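Local structure of like-Sm ribonucleoprotein core (Methanococcus vannielii SB, 5MKI) at residues A[26-32]-A[44-50]. The protein probably binds uridine-rich RNA as a ring of seven identical Sm-like subunits, the archaeal relatives of the snRNP core proteins. Numbering follows the deposited sequence.
Sequences GKLVKGR and LENAKIE
Strand 28-32 and strand 47-49 run antiparallel in the strongly bent sheet of the Sm fold, their axes 4.4 Å apart and their directions 165° apart. Val29 and Ile49 form a non-hydrogen-bonded pair; Lys30 and Lys48 a hydrogen-bonded one, with Lys30 N to Lys48 O 2.8 Å and Lys48 N to Lys30 O 2.6 Å. The register then slips by one at a beta bulge, where segment 44-50 turns a corner at Glu45 and left-handed Asn46 (phi/psi 52/59). Beyond it Arg32 N reaches Glu45 O at 3.0 Å and Glu45 N reaches Arg32 O at 2.8 Å. Gly31, fully extended, lies at the bulge: a CB there would sit 3.1 Å from both Leu44 CB and Ala47 CB. On the buried face Val29 CG1 meets Leu44 CD1 (3.7 Å) and Ile49 CD1 (3.6 Å), under Tyr69 of a neighbouring subunit. The other face carries Lys30, Lys48, Arg32 and Glu45; Lys48 salt-bridges Glu56, a calcium-binding residue, without calcium here. Arg32 (ttt) and Glu45 (tt) extend side by side to water 1, which accepts weakly from Arg32 NE (3.1 Å) and donates to Glu45 OE1 (2.8 Å). At the far end Glu50 N bonds Leu28 O (3.1 Å), while Glu50 OE2 takes Leu28 N at 2.8 Å.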
loop_
_atom_site.group_PDB
_atom_site.type_symbol
_atom_site.label_atom_id
_atom_site.label_comp_id
_atom_site.label_asym_id
_atom_site.label_seq_id
_atom_site.Cartn_x
_atom_site.Cartn_y
_atom_site.Cartn_z
ATOM N N GLY A 26 -3.974 -14.942 8.475
ATOM C CA GLY A 26 -4.543 -16.193 8.938
ATOM C C GLY A 26 -5.230 -16.127 10.287
ATOM O O GLY A 26 -5.976 -17.049 10.628
ATOM N N LYS A 27 -5.013 -15.065 11.056
ATOM C CA LYS A 27 -5.687 -14.908 12.335
ATOM C C LYS A 27 -7.199 -14.802 12.156
ATOM O O LYS A 27 -7.699 -14.314 11.138
ATOM C CB LYS A 27 -5.169 -13.666 13.059
ATOM C CG LYS A 27 -3.716 -13.746 13.489
ATOM C CD LYS A 27 -3.383 -12.629 14.472
ATOM C CE LYS A 27 -1.892 -12.557 14.743
ATOM N NZ LYS A 27 -1.111 -12.348 13.505
ATOM N N LEU A 28 -7.921 -15.276 13.171
ATOM C CA LEU A 28 -9.353 -15.069 13.331
ATOM C C LEU A 28 -9.585 -14.320 14.635
ATOM O O LEU A 28 -9.145 -14.774 15.694
ATOM C CB LEU A 28 -10.112 -16.401 13.373
ATOM C CG LEU A 28 -10.643 -17.040 12.092
ATOM C CD1 LEU A 28 -9.508 -17.611 11.243
ATOM C CD2 LEU A 28 -11.677 -18.114 12.443
ATOM N N VAL A 29 -10.271 -13.181 14.564
ATOM C CA VAL A 29 -10.641 -12.410 15.746
ATOM C C VAL A 29 -12.158 -12.424 15.844
ATOM O O VAL A 29 -12.846 -12.012 14.904
ATOM C CB VAL A 29 -10.111 -10.966 15.696
ATOM C CG1 VAL A 29 -10.283 -10.312 17.041
ATOM C CG2 VAL A 29 -8.658 -10.936 15.266
ATOM N N LYS A 30 -12.676 -12.885 16.979
ATOM C CA LYS A 30 -14.110 -13.056 17.195
ATOM C C LYS A 30 -14.542 -12.172 18.353
ATOM O O LYS A 30 -13.869 -12.139 19.387
ATOM C CB LYS A 30 -14.442 -14.527 17.489
ATOM C CG LYS A 30 -15.884 -14.777 17.920
ATOM C CD LYS A 30 -16.097 -16.203 18.445
ATOM C CE LYS A 30 -16.920 -16.219 19.738
ATOM N NZ LYS A 30 -18.347 -16.658 19.540
ATOM N N GLY A 31 -15.651 -11.456 18.187
ATOM C CA GLY A 31 -16.101 -10.571 19.250
ATOM C C GLY A 31 -17.422 -9.909 18.916
ATOM O O GLY A 31 -18.014 -10.143 17.860
ATOM N N ARG A 32 -17.871 -9.059 19.841
ATOM C CA ARG A 32 -19.141 -8.344 19.720
ATOM C C ARG A 32 -18.904 -6.965 19.099
ATOM O O ARG A 32 -18.199 -6.127 19.679
ATOM C CB ARG A 32 -19.798 -8.217 21.096
ATOM C CG ARG A 32 -21.156 -7.498 21.138
ATOM C CD ARG A 32 -21.572 -7.252 22.595
ATOM N NE ARG A 32 -22.935 -6.738 22.711
ATOM C CZ ARG A 32 -24.025 -7.503 22.671
ATOM N NH1 ARG A 32 -23.912 -8.815 22.513
ATOM N NH2 ARG A 32 -25.226 -6.958 22.778
ATOM N N LEU A 44 -14.245 -4.335 18.682
ATOM C CA LEU A 44 -14.824 -5.614 19.095
ATOM C C LEU A 44 -14.750 -5.749 20.611
ATOM O O LEU A 44 -13.657 -5.710 21.185
ATOM C CB LEU A 44 -14.093 -6.786 18.448
ATOM C CG LEU A 44 -14.088 -6.890 16.929
ATOM C CD1 LEU A 44 -13.099 -7.958 16.483
ATOM C CD2 LEU A 44 -15.496 -7.188 16.452
ATOM N N GLU A 45 -15.905 -5.946 21.244
ATOM C CA GLU A 45 -16.004 -6.078 22.693
ATOM C C GLU A 45 -15.932 -7.545 23.104
ATOM O O GLU A 45 -16.514 -8.411 22.446
ATOM C CB GLU A 45 -17.316 -5.466 23.185
ATOM C CG GLU A 45 -17.419 -5.336 24.683
ATOM C CD GLU A 45 -18.807 -4.945 25.123
ATOM O OE1 GLU A 45 -19.708 -5.812 25.061
ATOM O OE2 GLU A 45 -18.998 -3.776 25.523
ATOM N N ASN A 46 -15.218 -7.820 24.197
ATOM C CA ASN A 46 -15.069 -9.189 24.705
ATOM C C ASN A 46 -14.599 -10.129 23.591
ATOM O O ASN A 46 -15.256 -11.118 23.244
ATOM C CB ASN A 46 -16.375 -9.682 25.343
ATOM C CG ASN A 46 -16.680 -8.969 26.652
ATOM O OD1 ASN A 46 -15.772 -8.605 27.398
ATOM N ND2 ASN A 46 -17.955 -8.747 26.922
ATOM N N ALA A 47 -13.440 -9.790 23.030
ATOM C CA ALA A 47 -12.961 -10.423 21.810
ATOM C C ALA A 47 -12.028 -11.589 22.112
ATOM O O ALA A 47 -11.364 -11.643 23.149
ATOM C CB ALA A 47 -12.238 -9.402 20.922
ATOM N N LYS A 48 -11.971 -12.520 21.166
ATOM C CA LYS A 48 -11.187 -13.738 21.295
ATOM C C LYS A 48 -10.404 -13.974 20.015
ATOM O O LYS A 48 -10.962 -13.876 18.918
ATOM C CB LYS A 48 -12.089 -14.951 21.577
ATOM C CG LYS A 48 -12.991 -14.805 22.805
ATOM C CD LYS A 48 -14.273 -15.628 22.644
ATOM C CE LYS A 48 -15.125 -15.615 23.912
ATOM N NZ LYS A 48 -16.598 -15.451 23.635
ATOM N N ILE A 49 -9.121 -14.288 20.151
ATOM C CA ILE A 49 -8.330 -14.786 19.030
ATOM C C ILE A 49 -8.399 -16.306 19.052
ATOM O O ILE A 49 -8.168 -16.926 20.096
ATOM C CB ILE A 49 -6.872 -14.307 19.112
ATOM C CG1 ILE A 49 -6.787 -12.849 19.583
ATOM C CG2 ILE A 49 -6.178 -14.520 17.780
ATOM C CD1 ILE A 49 -7.551 -11.867 18.736
ATOM N N GLU A 50 -8.725 -16.912 17.906
ATOM C CA GLU A 50 -8.714 -18.371 17.834
ATOM C C GLU A 50 -7.319 -18.934 18.067
ATOM O O GLU A 50 -7.185 -20.106 18.435
ATOM C CB GLU A 50 -9.264 -18.850 16.483
ATOM C CG GLU A 50 -8.210 -19.337 15.466
ATOM C CD GLU A 50 -7.272 -18.235 14.946
ATOM O OE1 GLU A 50 -6.366 -18.555 14.144
ATOM O OE2 GLU A 50 -7.430 -17.056 15.331
HETATM O O HOH W 1 -22.061 -4.405 24.512
#